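Long-range contacts in aminoglycoside N(3)-acetyltransferase (Streptomyces griseus, PDB 7LAP), which probably transfers an acetyl group to the 3-amino group of aminoglycoside antibiotics, giving resistance to them: residues T72-V77 / L141-A146; H155-P160 / V218-R223. All blocks are in the same frame, centred on the assembly; numbering follows the deposited sequence.

Contact 1 is a buried pairing of two strands inside the mixed sheet of the enzyme. Contact 2 lies farther from the centre of the chain, is partly buried, and ties an irregular loop to one strand of a separate two-stranded antiparallel sheet. The two share no strand or helix. The centres of contacts 1 and 2 are about 23 Å apart; the nearest atoms of contacts 1 and 2 are about 5 Å apart, without touching. In contact 1 five backbone hydrogen bonds cross between the segments, and leucine, valine and alanine side chains pack on both faces. Contact 2 combines a salt bridge, aromatic rings and two bonds to the backbone of Arg223, with one bridging water. Ser134 OG hydrogen-bonds to both Leu141 N and His155 ND1.

Contact 1: residues T72-V77 / L141-A146; sequences TGTLLV and LAALGA
Leu75 and Leu144 form a hydrogen-bonded antiparallel pair. Leu75 N reaches Leu144 O at 2.8 Å, almost straight at 176°. Leu144 N returns a bond to Leu75 O. Val77 and Ala142 repeat the exchange, and Val77 N lies 2.9 Å from Ala142 O. At the other end Ala146 N bonds to Gly73 O from above the carbonyl plane. Leu76 and Ala143 form a non-hydrogen-bonded pair between the Leu75-Leu144 and Val77-Ala142 pairs, with Leu76 CG 4.2 Å from Ala143 CB. On that face Leu76 CD2 also meets Leu141 CD1 at 4.1 Å. On the face of Leu75 and Leu144, Val77 CG2 packs 4.0 Å from Ala142 CB. Gly145, with phi 130°, brings its CA close to Gly73 O, 3.5 Å away. Thr74 OG1 sits anti to the carbonyl carbon (chi1 -53°) and bonds to Ser147 N, just past the second strand. Helix 148-152 covers Leu76 and Ala143. Helices 58-69 and 120-126 cover Leu75 and Leu144. Strand 41-46 continues the sheet beside Thr74 and Leu76. This is an antiparallel strand pair within a mixed sheet layered by helices on both faces, in the Antibiotic_NAT family.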
ATOM      1  N   THR B  72      11.768  -3.967 -24.787  1.00 47.42           N
ATOM      2  CA  THR B  72      13.163  -3.570 -24.611  1.00 44.73           C
ATOM      3  C   THR B  72      13.324  -2.351 -23.705  1.00 42.88           C
ATOM      4  O   THR B  72      14.458  -1.983 -23.385  1.00 44.36           O
ATOM      5  CB  THR B  72      13.808  -3.257 -25.969  1.00 46.64           C
ATOM      6  OG1 THR B  72      13.167  -2.108 -26.524  1.00 45.55           O
ATOM      7  CG2 THR B  72      13.668  -4.428 -26.945  1.00 46.27           C
ATOM      8  N   GLY B  73      12.227  -1.713 -23.288  1.00 40.47           N
ATOM      9  CA  GLY B  73      12.305  -0.570 -22.398  1.00 42.31           C
ATOM     10  C   GLY B  73      12.216  -0.963 -20.931  1.00 41.18           C
ATOM     11  O   GLY B  73      12.048  -2.124 -20.572  1.00 40.40           O
ATOM     12  N   THR B  74      12.306   0.049 -20.069  1.00 38.47           N
ATOM     13  CA  THR B  74      12.381  -0.184 -18.637  1.00 37.08           C
ATOM     14  C   THR B  74      11.673   0.954 -17.920  1.00 37.93           C
ATOM     15  O   THR B  74      11.798   2.107 -18.331  1.00 41.71           O
ATOM     16  CB  THR B  74      13.837  -0.264 -18.161  1.00 38.56           C
ATOM     17  OG1 THR B  74      14.543  -1.224 -18.953  1.00 42.30           O
ATOM     18  CG2 THR B  74      13.923  -0.707 -16.679  1.00 36.51           C
ATOM     19  N   LEU B  75      10.955   0.629 -16.841  1.00 37.61           N
ATOM     20  CA  LEU B  75      10.330   1.616 -15.961  1.00 40.62           C
ATOM     21  C   LEU B  75      11.079   1.645 -14.640  1.00 39.57           C
ATOM     22  O   LEU B  75      11.514   0.607 -14.154  1.00 39.67           O
ATOM     23  CB  LEU B  75       8.853   1.282 -15.669  1.00 35.29           C
ATOM     24  CG  LEU B  75       7.973   0.883 -16.849  1.00 37.65           C
ATOM     25  CD1 LEU B  75       6.533   0.650 -16.362  1.00 38.32           C
ATOM     26  CD2 LEU B  75       8.042   1.967 -17.925  1.00 38.59           C
ATOM     27  N   LEU B  76      11.204   2.810 -14.034  1.00 37.35           N
ATOM     28  CA  LEU B  76      11.857   3.009 -12.757  1.00 35.46           C
ATOM     29  C   LEU B  76      11.064   3.899 -11.815  1.00 39.94           C
ATOM     30  O   LEU B  76      10.454   4.831 -12.256  1.00 38.72           O
ATOM     31  CB  LEU B  76      13.155   3.748 -12.965  1.00 45.27           C
ATOM     32  CG  LEU B  76      14.506   3.098 -12.975  1.00 58.94           C
ATOM     33  CD1 LEU B  76      14.723   2.698 -14.408  1.00 69.54           C
ATOM     34  CD2 LEU B  76      15.582   4.060 -12.557  1.00 52.28           C
ATOM     35  N   VAL B  77      11.112   3.636 -10.523  1.00 36.70           N
ATOM     36  CA  VAL B  77      10.442   4.487  -9.544  1.00 38.64           C
ATOM     37  C   VAL B  77      11.348   4.649  -8.336  1.00 41.07           C
ATOM     38  O   VAL B  77      12.298   3.894  -8.142  1.00 37.62           O
ATOM     39  CB  VAL B  77       9.086   3.924  -9.062  1.00 33.87           C
ATOM     40  CG1 VAL B  77       8.049   3.850 -10.242  1.00 34.75           C
ATOM     41  CG2 VAL B  77       9.302   2.576  -8.437  1.00 30.69           C
ATOM     42  N   LEU B 141      15.407   2.171  -5.093  1.00 38.30           N
ATOM     43  CA  LEU B 141      14.539   2.358  -6.237  1.00 43.66           C
ATOM     44  C   LEU B 141      13.947   1.006  -6.581  1.00 45.09           C
ATOM     45  O   LEU B 141      14.327  -0.016  -6.020  1.00 42.29           O
ATOM     46  CB  LEU B 141      15.312   2.914  -7.438  1.00 48.31           C
ATOM     47  CG  LEU B 141      16.203   4.137  -7.244  1.00 54.75           C
ATOM     48  CD1 LEU B 141      16.601   4.663  -8.607  1.00 61.00           C
ATOM     49  CD2 LEU B 141      15.367   5.155  -6.576  1.00 55.16           C
ATOM     50  N   ALA B 142      13.045   0.997  -7.553  1.00 40.24           N
ATOM     51  CA  ALA B 142      12.651  -0.268  -8.134  1.00 39.57           C
ATOM     52  C   ALA B 142      12.526  -0.084  -9.632  1.00 43.43           C
ATOM     53  O   ALA B 142      12.299   1.027 -10.109  1.00 37.97           O
ATOM     54  CB  ALA B 142      11.348  -0.768  -7.534  1.00 35.08           C
ATOM     55  N   ALA B 143      12.655  -1.186 -10.364  1.00 42.19           N
ATOM     56  CA  ALA B 143      12.631  -1.139 -11.818  1.00 39.97           C
ATOM     57  C   ALA B 143      11.953  -2.386 -12.374  1.00 42.10           C
ATOM     58  O   ALA B 143      11.989  -3.464 -11.772  1.00 44.36           O
ATOM     59  CB  ALA B 143      14.057  -1.019 -12.396  1.00 37.95           C
ATOM     60  N   LEU B 144      11.411  -2.239 -13.583  1.00 39.73           N
ATOM     61  CA  LEU B 144      10.677  -3.301 -14.261  1.00 41.67           C
ATOM     62  C   LEU B 144      10.977  -3.175 -15.744  1.00 44.20           C
ATOM     63  O   LEU B 144      10.713  -2.120 -16.335  1.00 39.72           O
ATOM     64  CB  LEU B 144       9.151  -3.187 -14.003  1.00 37.18           C
ATOM     65  CG  LEU B 144       8.284  -4.266 -14.656  1.00 38.20           C
ATOM     66  CD1 LEU B 144       8.578  -5.670 -14.058  1.00 39.70           C
ATOM     67  CD2 LEU B 144       6.780  -3.929 -14.537  1.00 37.69           C
ATOM     68  N   GLY B 145      11.497  -4.245 -16.353  1.00 42.66           N
ATOM     69  CA  GLY B 145      11.777  -4.183 -17.771  1.00 44.04           C
ATOM     70  C   GLY B 145      13.197  -4.641 -18.093  1.00 43.45           C
ATOM     71  O   GLY B 145      13.910  -5.184 -17.243  1.00 41.72           O
ATOM     72  N   ALA B 146      13.618  -4.372 -19.333  1.00 46.51           N
ATOM     73  CA  ALA B 146      14.779  -5.052 -19.903  1.00 48.07           C
ATOM     74  C   ALA B 146      16.068  -4.699 -19.170  1.00 49.54           C
ATOM     75  O   ALA B 146      16.952  -5.539 -19.030  1.00 50.03           O
ATOM     76  CB  ALA B 146      14.886  -4.695 -21.386  1.00 50.94           C
TER

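Contact 2: residues H155-P160 / V218-R223; sequences HPWDDP and VWRTFR
Trp157 turns one face of its indole to Arg220, and His155 O lies over the opposite face. Arg220 CD sits above the five-membered ring of Trp157, 4.2 Å from its centroid, in a CH-pi contact. Arg220 NE comes 3.5 Å from Trp157 CD1. The guanidinium plane is tilted 27° from the indole, and Trp157 CB lies over its centre. Asp158 OD2 takes the guanidinium edge in a salt bridge, 3.1 Å from Arg220 NH2. The nitrogen approaches on the syn side, though 35° out of the carboxylate plane. Phe222 has Arg220 CG over one face and Trp157 O at its edge. Phe222 CE2 touches Trp157 CE3 at 3.6 Å, the two rings oblique. These groups join the loop between helices 148-152 and 166-172 to strand 216-225 of a two-stranded antiparallel sheet. Strand 204-213 is the other half of that sheet, and its Tyr207 meets the Phe222 ring. Asp158 OD1 accepts Arg223 N at 2.7 Å, and a water linking it to Thr221 O also donates to it, the bond to Thr221 O being weak. Asp159 N bonds to Arg223 O at 2.9 Å. Within the loop, His155 NE2 reaches a lone pair of Pro160 O at 3.1 Å.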
ATOM      1  N   HIS B 155      23.237  -1.344  -5.333  1.00 48.24           N
ATOM      2  CA  HIS B 155      23.102   0.067  -4.970  1.00 45.13           C
ATOM      3  C   HIS B 155      24.202   0.467  -3.980  1.00 50.58           C
ATOM      4  O   HIS B 155      24.331  -0.161  -2.911  1.00 50.96           O
ATOM      5  CB  HIS B 155      21.736   0.315  -4.353  1.00 46.52           C
ATOM      6  CG  HIS B 155      21.298   1.747  -4.390  1.00 44.22           C
ATOM      7  ND1 HIS B 155      19.999   2.110  -4.672  1.00 43.47           N
ATOM      8  CD2 HIS B 155      21.972   2.904  -4.166  1.00 45.19           C
ATOM      9  CE1 HIS B 155      19.884   3.430  -4.610  1.00 43.42           C
ATOM     10  NE2 HIS B 155      21.069   3.937  -4.309  1.00 43.92           N
ATOM     11  N   PRO B 156      25.009   1.490  -4.288  1.00 54.54           N
ATOM     12  CA  PRO B 156      26.133   1.845  -3.407  1.00 55.46           C
ATOM     13  C   PRO B 156      25.623   2.288  -2.053  1.00 53.15           C
ATOM     14  O   PRO B 156      24.720   3.128  -1.961  1.00 50.51           O
ATOM     15  CB  PRO B 156      26.814   3.004  -4.142  1.00 57.80           C
ATOM     16  CG  PRO B 156      26.401   2.837  -5.562  1.00 56.05           C
ATOM     17  CD  PRO B 156      25.001   2.307  -5.511  1.00 55.06           C
ATOM     18  N   TRP B 157      26.232   1.742  -0.997  1.00 50.57           N
ATOM     19  CA  TRP B 157      25.760   2.027   0.357  1.00 54.44           C
ATOM     20  C   TRP B 157      25.890   3.510   0.686  1.00 56.33           C
ATOM     21  O   TRP B 157      24.909   4.174   1.060  1.00 53.71           O
ATOM     22  CB  TRP B 157      26.536   1.201   1.379  1.00 50.80           C
ATOM     23  CG  TRP B 157      26.321  -0.285   1.319  1.00 54.28           C
ATOM     24  CD1 TRP B 157      27.298  -1.265   1.338  1.00 55.94           C
ATOM     25  CD2 TRP B 157      25.067  -0.973   1.328  1.00 50.72           C
ATOM     26  NE1 TRP B 157      26.710  -2.513   1.310  1.00 54.72           N
ATOM     27  CE2 TRP B 157      25.345  -2.356   1.291  1.00 53.45           C
ATOM     28  CE3 TRP B 157      23.730  -0.551   1.311  1.00 50.61           C
ATOM     29  CZ2 TRP B 157      24.337  -3.315   1.272  1.00 54.14           C
ATOM     30  CZ3 TRP B 157      22.737  -1.506   1.289  1.00 50.28           C
ATOM     31  CH2 TRP B 157      23.044  -2.870   1.274  1.00 54.89           C
ATOM     32  N   ASP B 158      27.101   4.040   0.570  1.00 53.42           N
ATOM     33  CA  ASP B 158      27.411   5.438   0.835  1.00 58.51           C
ATOM     34  C   ASP B 158      27.386   6.224  -0.462  1.00 59.02           C
ATOM     35  O   ASP B 158      27.585   5.668  -1.542  1.00 58.60           O
ATOM     36  CB  ASP B 158      28.787   5.572   1.489  1.00 63.58           C
ATOM     37  CG  ASP B 158      28.824   4.948   2.865  1.00 72.74           C
ATOM     38  OD1 ASP B 158      28.143   5.487   3.752  1.00 76.90           O
ATOM     39  OD2 ASP B 158      29.541   3.944   3.066  1.00 77.87           O
ATOM     40  N   ASP B 159      27.172   7.536  -0.342  1.00 60.32           N
ATOM     41  CA  ASP B 159      26.889   8.362  -1.511  1.00 63.11           C
ATOM     42  C   ASP B 159      25.908   7.643  -2.446  1.00 55.39           C
ATOM     43  O   ASP B 159      26.209   7.438  -3.628  1.00 55.47           O
ATOM     44  CB  ASP B 159      28.190   8.720  -2.242  1.00 73.27           C
ATOM     45  CG  ASP B 159      28.080  10.036  -3.039  1.00 84.13           C
ATOM     46  OD1 ASP B 159      27.225  10.888  -2.692  1.00 85.41           O
ATOM     47  OD2 ASP B 159      28.851  10.221  -4.013  1.00 87.82           O
ATOM     48  N   PRO B 160      24.738   7.222  -1.960  1.00 50.48           N
ATOM     49  CA  PRO B 160      23.821   6.459  -2.823  1.00 51.69           C
ATOM     50  C   PRO B 160      23.138   7.273  -3.930  1.00 52.37           C
ATOM     51  O   PRO B 160      22.373   6.689  -4.711  1.00 52.97           O
ATOM     52  CB  PRO B 160      22.778   5.927  -1.832  1.00 47.96           C
ATOM     53  CG  PRO B 160      22.697   7.031  -0.784  1.00 47.53           C
ATOM     54  CD  PRO B 160      24.133   7.558  -0.654  1.00 48.65           C
ATOM     55  N   VAL B 218      22.335  -6.841  10.519  1.00 71.15           N
ATOM     56  CA  VAL B 218      23.413  -6.031  11.055  1.00 72.52           C
ATOM     57  C   VAL B 218      23.053  -4.576  10.829  1.00 69.45           C
ATOM     58  O   VAL B 218      22.412  -4.223   9.832  1.00 64.82           O
ATOM     59  CB  VAL B 218      24.774  -6.359  10.391  1.00 73.07           C
ATOM     60  CG1 VAL B 218      25.108  -7.838  10.520  1.00 74.57           C
ATOM     61  CG2 VAL B 218      24.736  -5.958   8.944  1.00 73.96           C
ATOM     62  N   TRP B 219      23.462  -3.731  11.769  1.00 73.63           N
ATOM     63  CA  TRP B 219      23.369  -2.292  11.579  1.00 71.21           C
ATOM     64  C   TRP B 219      24.529  -1.819  10.714  1.00 76.37           C
ATOM     65  O   TRP B 219      25.601  -2.433  10.690  1.00 79.62           O
ATOM     66  CB  TRP B 219      23.371  -1.567  12.928  1.00 73.18           C
ATOM     67  CG  TRP B 219      22.062  -1.726  13.624  1.00 74.30           C
ATOM     68  CD1 TRP B 219      21.644  -2.812  14.332  1.00 74.06           C
ATOM     69  CD2 TRP B 219      20.950  -0.811  13.595  1.00 69.17           C
ATOM     70  NE1 TRP B 219      20.359  -2.621  14.769  1.00 73.54           N
ATOM     71  CE2 TRP B 219      19.910  -1.399  14.334  1.00 70.87           C
ATOM     72  CE3 TRP B 219      20.748   0.453  13.038  1.00 67.61           C
ATOM     73  CZ2 TRP B 219      18.671  -0.762  14.534  1.00 71.04           C
ATOM     74  CZ3 TRP B 219      19.523   1.082  13.226  1.00 66.74           C
ATOM     75  CH2 TRP B 219      18.499   0.474  13.970  1.00 68.04           C
ATOM     76  N   ARG B 220      24.292  -0.743   9.964  1.00 72.38           N
ATOM     77  CA  ARG B 220      25.321  -0.127   9.142  1.00 67.60           C
ATOM     78  C   ARG B 220      25.171   1.381   9.240  1.00 62.01           C
ATOM     79  O   ARG B 220      24.055   1.892   9.348  1.00 60.89           O
ATOM     80  CB  ARG B 220      25.233  -0.574   7.664  1.00 68.73           C
ATOM     81  CG  ARG B 220      26.463  -0.222   6.858  1.00 71.31           C
ATOM     82  CD  ARG B 220      26.485  -0.809   5.452  1.00 70.85           C
ATOM     83  NE  ARG B 220      27.743  -0.485   4.765  1.00 73.49           N
ATOM     84  CZ  ARG B 220      28.159   0.746   4.438  1.00 74.56           C
ATOM     85  NH1 ARG B 220      27.404   1.824   4.674  1.00 71.01           N
ATOM     86  NH2 ARG B 220      29.338   0.903   3.833  1.00 71.46           N
ATOM     87  N   THR B 221      26.291   2.086   9.209  1.00 61.66           N
ATOM     88  CA  THR B 221      26.302   3.543   9.153  1.00 67.80           C
ATOM     89  C   THR B 221      26.399   3.978   7.697  1.00 64.27           C
ATOM     90  O   THR B 221      27.177   3.409   6.924  1.00 64.14           O
ATOM     91  CB  THR B 221      27.480   4.106   9.959  1.00 72.27           C
ATOM     92  OG1 THR B 221      27.267   3.848  11.349  1.00 77.92           O
ATOM     93  CG2 THR B 221      27.619   5.595   9.748  1.00 70.13           C
ATOM     94  N   PHE B 222      25.604   4.974   7.327  1.00 63.71           N
ATOM     95  CA  PHE B 222      25.492   5.446   5.958  1.00 62.49           C
ATOM     96  C   PHE B 222      25.807   6.928   5.893  1.00 63.66           C
ATOM     97  O   PHE B 222      25.445   7.692   6.796  1.00 61.32           O
ATOM     98  CB  PHE B 222      24.076   5.228   5.398  1.00 57.59           C
ATOM     99  CG  PHE B 222      23.684   3.794   5.328  1.00 60.61           C
ATOM    100  CD1 PHE B 222      23.101   3.171   6.426  1.00 58.34           C
ATOM    101  CD2 PHE B 222      23.949   3.046   4.181  1.00 60.75           C
ATOM    102  CE1 PHE B 222      22.748   1.831   6.375  1.00 59.01           C
ATOM    103  CE2 PHE B 222      23.594   1.702   4.117  1.00 61.49           C
ATOM    104  CZ  PHE B 222      22.992   1.086   5.221  1.00 58.96           C
ATOM    105  N   ARG B 223      26.454   7.329   4.806  1.00 61.53           N
ATOM    106  CA  ARG B 223      26.695   8.732   4.519  1.00 63.87           C
ATOM    107  C   ARG B 223      26.044   9.074   3.194  1.00 58.97           C
ATOM    108  O   ARG B 223      26.131   8.294   2.244  1.00 60.62           O
ATOM    109  CB  ARG B 223      28.193   9.038   4.464  1.00 69.21           C
ATOM    110  CG  ARG B 223      28.486  10.493   4.164  1.00 77.16           C
ATOM    111  CD  ARG B 223      29.962  10.730   4.113  1.00 85.56           C
ATOM    112  NE  ARG B 223      30.321  11.895   3.307  1.00 88.89           N
ATOM    113  CZ  ARG B 223      30.523  13.115   3.801  1.00 92.99           C
ATOM    114  NH1 ARG B 223      30.391  13.349   5.108  1.00 93.66           N
ATOM    115  NH2 ARG B 223      30.872  14.102   2.984  1.00 94.15           N
TER
HETATM  116  O   HOH W   1      29.067   5.443   6.411  1.00 73.71           O